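Local atomic coordinates of putative peptidoglycan-binding/hydrolysing protein (Peptoclostridium difficile, PDB entry 5TV7), a protein that probably binds, and may hydrolyse, peptidoglycan of the bacterial cell wall, and holds a glutamine hydroxamate molecule in a pocket of its helical part. Residues A[84-87]-A[92-95]; A[101-106]-A[164-169]; A[120-125]-A[140-145]. One frame throughout, in Å; residues are numbered along the deposited sequence. Where two conformers were deposited one is given.

Contact 1: A[84-87]-A[92-95]; sequences VSYN and TITI
A chi1 of 170° turns the ring of Tyr86 away from its own backbone N and brings its CD1 side to the neighbouring strand, where Ile93, whose CG1 stands beside its own backbone N (chi1 -73°), sends that branch to meet it. Tyr86 CD1 and Ile93 CG1 come within 3.5 Å, the two side chains crossing obliquely. The same corner of the ring has Thr92 O at its edge, in plane, 3.3 Å from Tyr86 CD1. Tyr86 OH is hydrogen-bonded to Asp167. Further along this face Val84 divides its branches, CG1 against Ile93 CG2 and CG2 against Ile95 CD1 at 3.8 Å, Val84 and Ile95 lying side by side.

The framework is an antiparallel beta hairpin, made of the middle strand of a five-stranded sheet and the strand between it and the edge. Ser85 and Thr94 form a hydrogen-bonded pair gripped from both directions: Ser85 N gives to Thr94 O, and Thr94 N returns an almost straight bond (175°) of 2.7 Å to Ser85 O. Asn87 and Thr92 repeat the pattern toward the turn, less evenly, with Asn87 N to Thr92 O at 2.8 Å and Thr92 N to Asn87 O at 3.2 Å. The alternation of side chains along each strand divides the chemistry by face. Val84, Tyr86, Ile93 and Ile95 are buried against helices 116-127 and 163-173, whereas Ser85, Asn87, Thr92 and Thr94 occupy the more solvent-exposed face, where Thr94 OG1 bonds to Thr102 OG1 of the next strand and Asn87 OD1 accepts from Ala90 N within the turn.

Contact 2: A[101-106]-A[164-169]; sequences LTISTT and ATWDKL. With HGA (glutamine hydroxamate), chain C.
Ile103 sets its CD1 methyl over the six-membered ring of Trp166, 3.9 Å from the ring centroid and 8° off the ring normal, a squarely placed CH-pi contact. CG1 of Ile103 stands between the backbone N and the carbonyl carbon (chi1 58°), and the methyl beyond it meets the indole at CZ3 and CH2. Ser104 O lies above the same face, nearer the pyrrole end. Thr105 lies against the base of the tryptophan, its CG2 methyl 3.7 Å from Trp166 CB, while Thr105 O comes to 3.2 Å from Trp166 CD1. The indole nitrogen is satisfied by Lys107 O, in the loop that follows the strand, a bond that would limit rotation of the ring.

In the two residues before Trp166, the same helix holds the carboxylate of glutamine hydroxamate. Ala164 N gives to OXT of the ligand at 3.1 Å; the other carboxylate oxygen, O, is gripped twice, by Thr165 N at 2.9 Å and by Thr165 OG1 at 2.7 Å. Amides in the first turn of a helix suit an anion, and the helix dipole would add to the attraction. Asp158 OD2 and Ile160 O are also hydrogen-bonded to the ligand, and Gln150 NE2 to Thr165 OG1. The tryptophan thus sits between edge strand 100-104 and, on its other side, Ala121 of helix 116-127, with Met124 at the ring edge near CZ3 and Ile93 close by.

Contact 3: A[120-125]-A[140-145]; sequences AAQIML and SKTYNA
The Gln122 amide, the flat group that bridges the two helices, uses its edge: Thr142 OG1 lies only 4° out of the amide plane, 3.0 Å from Gln122 NE2, and the N-H points almost straight at it (168°). The oxygen of the same amide accepts from Ser136 N, so both ends of the group are engaged, which would fix the orientation of the amide. Gln122 gets there by an extended chain beyond CG, crossing the threonine at about a right angle; Thr142 OG1, beside its own backbone N, faces the incoming amide. Both residues are buried, so the bond satisfies polar atoms inside the packing.

Helices 116-127 and 140-152 belong to the part of the chain assigned to the peptidoglycan-binding (PGBD) family, built largely of helices. Here their short segments are inclined at 56° and their axes stay 11.1 Å apart, a wide spacing bridged by side chains. One turn after Gln122, Leu125 reaches across toward the second helix: its CD1 methyl lies 4.3 Å from Ala145 CB and 4.4 Å from Thr142 CG2, looser contacts than the polar one. Thr142 accordingly serves both chemistries, its hydroxyl turned to the glutamine and its methyl to the leucine. Ala145 also packs against Tyr130 and Val132 of the intervening loop, while Leu125 meets Leu169 of helix 163-173.

How the contacts relate
All three contacts feed one interior, but from different places. Contact 1 is half surface, with a buried apolar face and a more exposed polar one, and it relies on backbone hydrogen bonds between adjacent strands. Contacts 2 and 3 are buried and held through side chains: an aromatic face meeting a methyl in one, an amide-hydroxyl bond plus aliphatic packing in the other. Strands 92-96 and 100-104 are neighbours in the sheet, joining contact 1 to contact 2, and both contacts reach helix 163-173. Contact 3 is nested within the loop closed by contact 2, and Met124 of its first helix touches Val84, Ile93 and Trp166. Among the three, contact 2 alone includes ligand-binding residues.

Contact 1: A[84-87]-A[92-95]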
ATOM      1  N   VAL A  84      -7.623  -7.784  -4.504  1.00 34.93           N
ATOM      2  CA  VAL A  84      -7.889  -6.614  -5.318  1.00 33.83           C
ATOM      3  C   VAL A  84      -8.858  -6.905  -6.439  1.00 35.47           C
ATOM      4  O   VAL A  84      -8.736  -7.921  -7.125  1.00 36.08           O
ATOM      5  CB  VAL A  84      -6.572  -6.113  -5.970  1.00 34.48           C
ATOM      6  CG1 VAL A  84      -6.830  -4.894  -6.850  1.00 34.04           C
ATOM      7  CG2 VAL A  84      -5.535  -5.785  -4.908  1.00 32.72           C
ATOM      8  N   SER A  85      -9.804  -5.990  -6.629  1.00 33.79           N
ATOM      9  CA  SER A  85     -10.772  -6.080  -7.702  1.00 34.92           C
ATOM     10  C   SER A  85     -10.708  -4.766  -8.457  1.00 34.79           C
ATOM     11  O   SER A  85     -10.893  -3.696  -7.873  1.00 33.26           O
ATOM     12  CB  SER A  85     -12.185  -6.273  -7.167  1.00 36.02           C
ATOM     13  OG  SER A  85     -13.088  -6.369  -8.257  1.00 37.24           O
ATOM     14  N   TYR A  86     -10.416  -4.848  -9.743  1.00 35.14           N
ATOM     15  CA  TYR A  86     -10.311  -3.662 -10.554  1.00 35.31           C
ATOM     16  C   TYR A  86     -11.430  -3.669 -11.566  1.00 37.01           C
ATOM     17  O   TYR A  86     -11.507  -4.549 -12.401  1.00 38.64           O
ATOM     18  CB  TYR A  86      -8.915  -3.588 -11.199  1.00 34.76           C
ATOM     19  CG  TYR A  86      -8.722  -2.519 -12.262  1.00 35.10           C
ATOM     20  CD1 TYR A  86      -9.317  -1.268 -12.145  1.00 34.61           C
ATOM     21  CD2 TYR A  86      -7.847  -2.727 -13.337  1.00 36.38           C
ATOM     22  CE1 TYR A  86      -9.125  -0.288 -13.104  1.00 35.20           C
ATOM     23  CE2 TYR A  86      -7.636  -1.739 -14.296  1.00 36.43           C
ATOM     24  CZ  TYR A  86      -8.285  -0.527 -14.175  1.00 35.12           C
ATOM     25  OH  TYR A  86      -8.089   0.469 -15.094  1.00 35.37           O
ATOM     26  N   ASN A  87     -12.318  -2.689 -11.456  1.00 38.48           N
ATOM     27  CA  ASN A  87     -13.433  -2.563 -12.380  1.00 40.54           C
ATOM     28  C   ASN A  87     -13.042  -1.521 -13.418  1.00 40.88           C
ATOM     29  O   ASN A  87     -13.184  -0.322 -13.196  1.00 40.39           O
ATOM     30  CB  ASN A  87     -14.717  -2.180 -11.639  1.00 41.21           C
ATOM     31  CG  ASN A  87     -15.925  -2.174 -12.553  1.00 44.74           C
ATOM     32  OD1 ASN A  87     -15.795  -1.995 -13.769  1.00 45.44           O
ATOM     33  ND2 ASN A  87     -17.104  -2.375 -11.982  1.00 45.10           N
ATOM     34  N   THR A  92     -12.660   2.064 -11.119  1.00 36.46           N
ATOM     35  CA  THR A  92     -12.504   1.918  -9.667  1.00 34.44           C
ATOM     36  C   THR A  92     -11.690   0.683  -9.327  1.00 32.20           C
ATOM     37  O   THR A  92     -11.694  -0.310 -10.066  1.00 30.15           O
ATOM     38  CB  THR A  92     -13.857   1.732  -8.949  1.00 35.58           C
ATOM     39  OG1 THR A  92     -14.514   0.574  -9.481  1.00 36.58           O
ATOM     40  CG2 THR A  92     -14.764   2.954  -9.101  1.00 36.86           C
ATOM     41  N   ILE A  93     -11.020   0.757  -8.185  1.00 30.55           N
ATOM     42  CA  ILE A  93     -10.265  -0.357  -7.628  1.00 30.23           C
ATOM     43  C   ILE A  93     -10.777  -0.563  -6.217  1.00 29.72           C
ATOM     44  O   ILE A  93     -10.868   0.389  -5.437  1.00 28.90           O
ATOM     45  CB  ILE A  93      -8.747  -0.095  -7.599  1.00 30.15           C
ATOM     46  CG1 ILE A  93      -8.204  -0.176  -9.028  1.00 31.41           C
ATOM     47  CG2 ILE A  93      -8.027  -1.131  -6.715  1.00 30.59           C
ATOM     48  CD1 ILE A  93      -6.747   0.196  -9.151  1.00 32.51           C
ATOM     49  N   THR A  94     -11.089  -1.809  -5.891  1.00 29.80           N
ATOM     50  CA  THR A  94     -11.564  -2.150  -4.559  1.00 30.17           C
ATOM     51  C   THR A  94     -10.566  -3.076  -3.899  1.00 30.15           C
ATOM     52  O   THR A  94     -10.156  -4.078  -4.485  1.00 30.16           O
ATOM     53  CB  THR A  94     -12.941  -2.850  -4.610  1.00 30.98           C
ATOM     54  OG1 THR A  94     -13.846  -2.023  -5.333  1.00 31.82           O
ATOM     55  CG2 THR A  94     -13.504  -3.085  -3.194  1.00 31.01           C
ATOM     56  N   ILE A  95     -10.135  -2.684  -2.706  1.00 31.16           N
ATOM     57  CA  ILE A  95      -9.296  -3.495  -1.859  1.00 32.43           C
ATOM     58  C   ILE A  95     -10.274  -4.229  -0.919  1.00 34.27           C
ATOM     59  O   ILE A  95     -11.007  -3.597  -0.159  1.00 32.79           O
ATOM     60  CB  ILE A  95      -8.306  -2.635  -1.053  1.00 34.41           C
ATOM     61  CG1 ILE A  95      -7.401  -1.816  -2.002  1.00 35.09           C
ATOM     62  CG2 ILE A  95      -7.472  -3.513  -0.115  1.00 36.15           C
ATOM     63  CD1 ILE A  95      -6.529  -2.628  -2.943  1.00 34.07           C
TER

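Contact 2: A[101-106]-A[164-169]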
ATOM      1  N   LEU A 101     -12.530  -1.229   0.633  0.50 38.73           N
ATOM      2  CA  LEU A 101     -11.945   0.069   0.403  0.50 37.53           C
ATOM      3  C   LEU A 101     -11.940   0.287  -1.091  0.50 35.68           C
ATOM      4  O   LEU A 101     -11.198  -0.379  -1.795  0.50 33.78           O
ATOM      5  CB  LEU A 101     -10.510   0.057   0.910  0.50 38.12           C
ATOM      6  CG  LEU A 101      -9.671   1.286   0.598  0.50 38.45           C
ATOM      7  CD1 LEU A 101     -10.250   2.481   1.341  0.50 40.20           C
ATOM      8  CD2 LEU A 101      -8.219   1.032   0.985  0.50 38.13           C
ATOM      9  N   THR A 102     -12.768   1.206  -1.581  1.00 35.39           N
ATOM     10  CA  THR A 102     -12.850   1.481  -3.020  1.00 34.99           C
ATOM     11  C   THR A 102     -12.364   2.895  -3.337  1.00 34.69           C
ATOM     12  O   THR A 102     -12.702   3.844  -2.636  1.00 34.40           O
ATOM     13  CB  THR A 102     -14.291   1.252  -3.535  1.00 36.97           C
ATOM     14  OG1 THR A 102     -14.616  -0.139  -3.406  1.00 37.72           O
ATOM     15  CG2 THR A 102     -14.433   1.637  -4.994  1.00 37.77           C
ATOM     16  N   ILE A 103     -11.569   3.009  -4.405  1.00 34.42           N
ATOM     17  CA  ILE A 103     -11.021   4.299  -4.862  1.00 35.00           C
ATOM     18  C   ILE A 103     -11.234   4.474  -6.371  1.00 35.35           C
ATOM     19  O   ILE A 103     -11.488   3.498  -7.088  1.00 35.58           O
ATOM     20  CB  ILE A 103      -9.528   4.477  -4.434  1.00 35.51           C
ATOM     21  CG1 ILE A 103      -8.597   3.375  -4.948  1.00 35.75           C
ATOM     22  CG2 ILE A 103      -9.407   4.469  -2.924  1.00 35.41           C
ATOM     23  CD1 ILE A 103      -8.111   3.542  -6.368  1.00 37.54           C
ATOM     24  N   SER A 104     -11.215   5.724  -6.833  1.00 35.42           N
ATOM     25  CA  SER A 104     -11.361   6.034  -8.255  1.00 36.08           C
ATOM     26  C   SER A 104      -9.984   6.084  -8.908  1.00 35.00           C
ATOM     27  O   SER A 104      -9.089   6.716  -8.372  1.00 35.52           O
ATOM     28  CB  SER A 104     -12.028   7.406  -8.431  1.00 38.67           C
ATOM     29  OG  SER A 104     -12.097   7.776  -9.800  1.00 38.75           O
ATOM     30  N   THR A 105      -9.826   5.441 -10.064  1.00 34.97           N
ATOM     31  CA  THR A 105      -8.558   5.463 -10.788  1.00 34.57           C
ATOM     32  C   THR A 105      -8.324   6.817 -11.479  1.00 37.13           C
ATOM     33  O   THR A 105      -7.333   6.981 -12.175  1.00 37.56           O
ATOM     34  CB  THR A 105      -8.480   4.342 -11.838  1.00 36.17           C
ATOM     35  OG1 THR A 105      -9.592   4.431 -12.733  1.00 38.15           O
ATOM     36  CG2 THR A 105      -8.500   2.980 -11.182  1.00 36.43           C
ATOM     37  N   THR A 106      -9.259   7.760 -11.323  1.00 37.82           N
ATOM     38  CA  THR A 106      -9.083   9.112 -11.858  1.00 41.75           C
ATOM     39  C   THR A 106      -8.381  10.004 -10.848  1.00 42.53           C
ATOM     40  O   THR A 106      -7.978  11.100 -11.202  1.00 44.27           O
ATOM     41  CB  THR A 106     -10.419   9.809 -12.234  1.00 43.43           C
ATOM     42  OG1 THR A 106     -11.261   9.897 -11.078  1.00 44.04           O
ATOM     43  CG2 THR A 106     -11.142   9.050 -13.332  1.00 43.67           C
ATOM     44  N   ALA A 164      -2.972   6.033 -15.686  1.00 33.95           N
ATOM     45  CA  ALA A 164      -2.187   4.970 -16.324  1.00 33.75           C
ATOM     46  C   ALA A 164      -1.533   4.045 -15.296  1.00 31.29           C
ATOM     47  O   ALA A 164      -1.501   2.834 -15.484  1.00 29.51           O
ATOM     48  CB  ALA A 164      -1.130   5.560 -17.249  1.00 35.37           C
ATOM     49  N   THR A 165      -1.015   4.622 -14.215  1.00 28.84           N
ATOM     50  CA  THR A 165      -0.347   3.824 -13.192  1.00 28.35           C
ATOM     51  C   THR A 165      -1.371   2.989 -12.395  1.00 27.80           C
ATOM     52  O   THR A 165      -1.096   1.831 -12.074  1.00 25.38           O
ATOM     53  CB  THR A 165       0.530   4.705 -12.278  1.00 27.84           C
ATOM     54  OG1 THR A 165       1.535   5.337 -13.081  1.00 29.26           O
ATOM     55  CG2 THR A 165       1.219   3.869 -11.188  1.00 26.95           C
ATOM     56  N   TRP A 166      -2.551   3.563 -12.116  1.00 28.95           N
ATOM     57  CA  TRP A 166      -3.606   2.809 -11.418  1.00 29.37           C
ATOM     58  C   TRP A 166      -4.030   1.635 -12.254  1.00 30.01           C
ATOM     59  O   TRP A 166      -4.214   0.542 -11.739  1.00 31.14           O
ATOM     60  CB  TRP A 166      -4.851   3.635 -11.175  1.00 30.21           C
ATOM     61  CG  TRP A 166      -4.801   4.633 -10.079  1.00 29.60           C
ATOM     62  CD1 TRP A 166      -5.005   5.975 -10.196  1.00 30.63           C
ATOM     63  CD2 TRP A 166      -4.576   4.376  -8.693  1.00 28.85           C
ATOM     64  NE1 TRP A 166      -4.940   6.567  -8.961  1.00 31.58           N
ATOM     65  CE2 TRP A 166      -4.674   5.609  -8.020  1.00 30.03           C
ATOM     66  CE3 TRP A 166      -4.310   3.222  -7.949  1.00 29.63           C
ATOM     67  CZ2 TRP A 166      -4.494   5.730  -6.639  1.00 30.52           C
ATOM     68  CZ3 TRP A 166      -4.148   3.339  -6.569  1.00 29.52           C
ATOM     69  CH2 TRP A 166      -4.235   4.584  -5.933  1.00 29.27           C
ATOM     70  N   ASP A 167      -4.185   1.870 -13.555  1.00 31.41           N
ATOM     71  CA  ASP A 167      -4.622   0.835 -14.479  1.00 32.87           C
ATOM     72  C   ASP A 167      -3.660  -0.340 -14.491  1.00 33.27           C
ATOM     73  O   ASP A 167      -4.082  -1.506 -14.436  1.00 33.57           O
ATOM     74  CB  ASP A 167      -4.745   1.423 -15.882  1.00 35.60           C
ATOM     75  CG  ASP A 167      -5.153   0.396 -16.916  1.00 38.31           C
ATOM     76  OD1 ASP A 167      -6.310  -0.080 -16.894  1.00 40.10           O
ATOM     77  OD2 ASP A 167      -4.311   0.081 -17.784  1.00 40.72           O
ATOM     78  N   LYS A 168      -2.364  -0.035 -14.522  1.00 33.09           N
ATOM     79  CA  LYS A 168      -1.349  -1.079 -14.575  1.00 33.43           C
ATOM     80  C   LYS A 168      -1.318  -1.839 -13.247  1.00 32.08           C
ATOM     81  O   LYS A 168      -1.272  -3.057 -13.230  1.00 33.38           O
ATOM     82  CB  LYS A 168       0.028  -0.495 -14.939  1.00 34.76           C
ATOM     83  CG  LYS A 168       1.044  -1.532 -15.384  1.00 38.71           C
ATOM     84  CD  LYS A 168       0.676  -2.118 -16.745  1.00 42.48           C
ATOM     85  CE  LYS A 168       1.519  -3.336 -17.061  1.00 46.92           C
ATOM     86  NZ  LYS A 168       0.979  -4.130 -18.207  1.00 50.27           N
ATOM     87  N   LEU A 169      -1.375  -1.118 -12.133  1.00 30.80           N
ATOM     88  CA  LEU A 169      -1.413  -1.758 -10.820  1.00 30.46           C
ATOM     89  C   LEU A 169      -2.603  -2.689 -10.703  1.00 30.82           C
ATOM     90  O   LEU A 169      -2.480  -3.820 -10.223  1.00 30.22           O
ATOM     91  CB  LEU A 169      -1.499  -0.700  -9.706  1.00 30.29           C
ATOM     92  CG  LEU A 169      -0.197   0.035  -9.402  1.00 30.00           C
ATOM     93  CD1 LEU A 169      -0.468   1.230  -8.501  1.00 29.77           C
ATOM     94  CD2 LEU A 169       0.801  -0.920  -8.771  1.00 29.74           C
TER
HETATM   95  N   HGA C 301       1.822   9.299 -13.757  1.00 47.00           N
HETATM   96  CA  HGA C 301       0.471   9.693 -14.121  1.00 50.58           C
HETATM   97  CB  HGA C 301       0.546  10.711 -15.265  1.00 53.46           C
HETATM   98  CG  HGA C 301      -0.605  11.727 -15.256  1.00 56.33           C
HETATM   99  CD  HGA C 301      -0.485  12.738 -14.132  1.00 57.77           C
HETATM  100  OE1 HGA C 301      -1.373  12.820 -13.303  1.00 54.14           O
HETATM  101  NE2 HGA C 301       0.608  13.506 -14.097  1.00 63.67           N
HETATM  102  OZ2 HGA C 301       0.806  14.430 -13.071  1.00 63.71           O
HETATM  103  C   HGA C 301      -0.332   8.466 -14.502  1.00 47.69           C
HETATM  104  O   HGA C 301      -0.010   7.374 -13.990  1.00 41.55           O
HETATM  105  OXT HGA C 301      -1.305   8.566 -15.289  1.00 47.61           O

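Contact 3: A[120-125]-A[140-145]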
ATOM      1  N   ALA A 120      -4.307   1.979  -0.678  1.00 26.94           N
ATOM      2  CA  ALA A 120      -4.614   1.050  -1.756  1.00 27.69           C
ATOM      3  C   ALA A 120      -3.404   0.834  -2.652  1.00 26.55           C
ATOM      4  O   ALA A 120      -3.072  -0.304  -2.989  1.00 26.91           O
ATOM      5  CB  ALA A 120      -5.797   1.547  -2.573  1.00 28.61           C
ATOM      6  N   ALA A 121      -2.729   1.922  -3.008  1.00 26.22           N
ATOM      7  CA  ALA A 121      -1.535   1.828  -3.852  1.00 25.85           C
ATOM      8  C   ALA A 121      -0.432   1.051  -3.139  1.00 26.02           C
ATOM      9  O   ALA A 121       0.252   0.249  -3.751  1.00 25.11           O
ATOM     10  CB  ALA A 121      -1.041   3.218  -4.241  1.00 25.41           C
ATOM     11  N   GLN A 122      -0.289   1.272  -1.831  1.00 24.90           N
ATOM     12  CA  GLN A 122       0.746   0.595  -1.057  1.00 25.67           C
ATOM     13  C   GLN A 122       0.499  -0.903  -0.978  1.00 25.79           C
ATOM     14  O   GLN A 122       1.437  -1.691  -1.034  1.00 27.09           O
ATOM     15  CB  GLN A 122       0.861   1.211   0.344  1.00 26.13           C
ATOM     16  CG  GLN A 122       1.527   2.580   0.288  1.00 26.58           C
ATOM     17  CD  GLN A 122       1.437   3.368   1.575  1.00 28.51           C
ATOM     18  OE1 GLN A 122       0.554   3.145   2.422  1.00 29.71           O
ATOM     19  NE2 GLN A 122       2.342   4.324   1.720  1.00 29.27           N
ATOM     20  N   ILE A 123      -0.763  -1.281  -0.829  1.00 25.55           N
ATOM     21  CA  ILE A 123      -1.130  -2.670  -0.802  1.00 26.93           C
ATOM     22  C   ILE A 123      -0.785  -3.328  -2.138  1.00 26.39           C
ATOM     23  O   ILE A 123      -0.157  -4.366  -2.155  1.00 26.48           O
ATOM     24  CB  ILE A 123      -2.605  -2.857  -0.451  1.00 27.74           C
ATOM     25  CG1 ILE A 123      -2.781  -2.593   1.048  1.00 29.32           C
ATOM     26  CG2 ILE A 123      -3.058  -4.268  -0.800  1.00 28.07           C
ATOM     27  CD1 ILE A 123      -4.206  -2.386   1.480  1.00 31.35           C
HETATM   28  N   MSE A 124      -1.157  -2.695  -3.235  1.00 26.16           N
HETATM   29  CA  MSE A 124      -0.877  -3.245  -4.570  1.00 27.89           C
HETATM   30  C   MSE A 124       0.609  -3.318  -4.873  1.00 28.79           C
HETATM   31  O   MSE A 124       1.091  -4.321  -5.416  1.00 30.28           O
HETATM   32  CB  MSE A 124      -1.632  -2.414  -5.607  1.00 28.73           C
HETATM   33  CG  MSE A 124      -3.118  -2.731  -5.488  1.00 29.74           C
HETATM   34 SE   MSE A 124      -4.129  -1.943  -6.969  1.00 32.29          SE
HETATM   35  CE  MSE A 124      -4.027  -0.096  -6.385  1.00 31.77           C
ATOM     36  N   LEU A 125       1.350  -2.273  -4.521  1.00 28.36           N
ATOM     37  CA  LEU A 125       2.808  -2.258  -4.737  1.00 28.56           C
ATOM     38  C   LEU A 125       3.459  -3.372  -3.916  1.00 30.01           C
ATOM     39  O   LEU A 125       4.338  -4.093  -4.413  1.00 29.29           O
ATOM     40  CB  LEU A 125       3.402  -0.903  -4.376  1.00 28.13           C
ATOM     41  CG  LEU A 125       3.062   0.250  -5.305  1.00 28.67           C
ATOM     42  CD1 LEU A 125       3.377   1.584  -4.642  1.00 29.65           C
ATOM     43  CD2 LEU A 125       3.819   0.117  -6.619  1.00 29.35           C
ATOM     44  N   SER A 140       8.936   8.844   0.853  1.00 36.13           N
ATOM     45  CA  SER A 140      10.031   8.480  -0.044  1.00 37.28           C
ATOM     46  C   SER A 140      10.035   7.038  -0.530  1.00 36.17           C
ATOM     47  O   SER A 140      10.335   6.793  -1.693  1.00 35.90           O
ATOM     48  CB  SER A 140      11.370   8.794   0.617  1.00 39.74           C
ATOM     49  OG  SER A 140      11.425  10.179   0.902  1.00 43.90           O
ATOM     50  N   LYS A 141       9.724   6.093   0.350  1.00 36.47           N
ATOM     51  CA  LYS A 141       9.707   4.690  -0.037  1.00 37.30           C
ATOM     52  C   LYS A 141       8.647   4.402  -1.070  1.00 33.88           C
ATOM     53  O   LYS A 141       8.900   3.634  -1.994  1.00 32.90           O
ATOM     54  CB  LYS A 141       9.550   3.765   1.165  1.00 41.33           C
ATOM     55  CG  LYS A 141      10.793   3.741   2.039  1.00 46.73           C
ATOM     56  CD  LYS A 141      10.725   2.699   3.138  1.00 51.76           C
ATOM     57  CE  LYS A 141      10.643   1.279   2.578  1.00 52.98           C
ATOM     58  NZ  LYS A 141      10.807   0.251   3.651  1.00 56.77           N
ATOM     59  N   THR A 142       7.480   5.036  -0.918  1.00 31.92           N
ATOM     60  CA  THR A 142       6.389   4.886  -1.874  1.00 30.39           C
ATOM     61  C   THR A 142       6.791   5.524  -3.198  1.00 29.36           C
ATOM     62  O   THR A 142       6.532   4.959  -4.251  1.00 28.98           O
ATOM     63  CB  THR A 142       5.061   5.517  -1.381  1.00 30.62           C
ATOM     64  OG1 THR A 142       4.679   4.938  -0.120  1.00 30.77           O
ATOM     65  CG2 THR A 142       3.944   5.266  -2.387  1.00 29.68           C
ATOM     66  N   TYR A 143       7.411   6.696  -3.134  1.00 29.46           N
ATOM     67  CA  TYR A 143       7.872   7.384  -4.332  1.00 29.99           C
ATOM     68  C   TYR A 143       8.837   6.501  -5.111  1.00 29.77           C
ATOM     69  O   TYR A 143       8.642   6.296  -6.301  1.00 28.69           O
ATOM     70  CB  TYR A 143       8.524   8.731  -3.991  1.00 32.69           C
ATOM     71  CG  TYR A 143       9.173   9.417  -5.182  1.00 34.02           C
ATOM     72  CD1 TYR A 143       8.423  10.224  -6.041  1.00 34.73           C
ATOM     73  CD2 TYR A 143      10.526   9.239  -5.467  1.00 34.73           C
ATOM     74  CE1 TYR A 143       9.002  10.846  -7.136  1.00 35.56           C
ATOM     75  CE2 TYR A 143      11.115   9.848  -6.570  1.00 36.05           C
ATOM     76  CZ  TYR A 143      10.347  10.657  -7.401  1.00 36.06           C
ATOM     77  OH  TYR A 143      10.904  11.282  -8.503  1.00 36.99           O
ATOM     78  N   ASN A 144       9.849   5.954  -4.427  1.00 31.20           N
ATOM     79  CA  ASN A 144      10.849   5.094  -5.085  1.00 32.12           C
ATOM     80  C   ASN A 144      10.211   3.877  -5.724  1.00 30.40           C
ATOM     81  O   ASN A 144      10.574   3.509  -6.839  1.00 30.08           O
ATOM     82  CB  ASN A 144      11.933   4.639  -4.105  1.00 34.74           C
ATOM     83  CG  ASN A 144      12.737   5.797  -3.530  1.00 37.79           C
ATOM     84  OD1 ASN A 144      12.814   6.879  -4.111  1.00 38.76           O
ATOM     85  ND2 ASN A 144      13.342   5.564  -2.375  1.00 40.60           N
ATOM     86  N   ALA A 145       9.236   3.283  -5.034  1.00 29.37           N
ATOM     87  CA  ALA A 145       8.549   2.112  -5.534  1.00 28.31           C
ATOM     88  C   ALA A 145       7.746   2.456  -6.785  1.00 28.00           C
ATOM     89  O   ALA A 145       7.809   1.728  -7.774  1.00 27.79           O
ATOM     90  CB  ALA A 145       7.655   1.520  -4.461  1.00 28.91           C
TER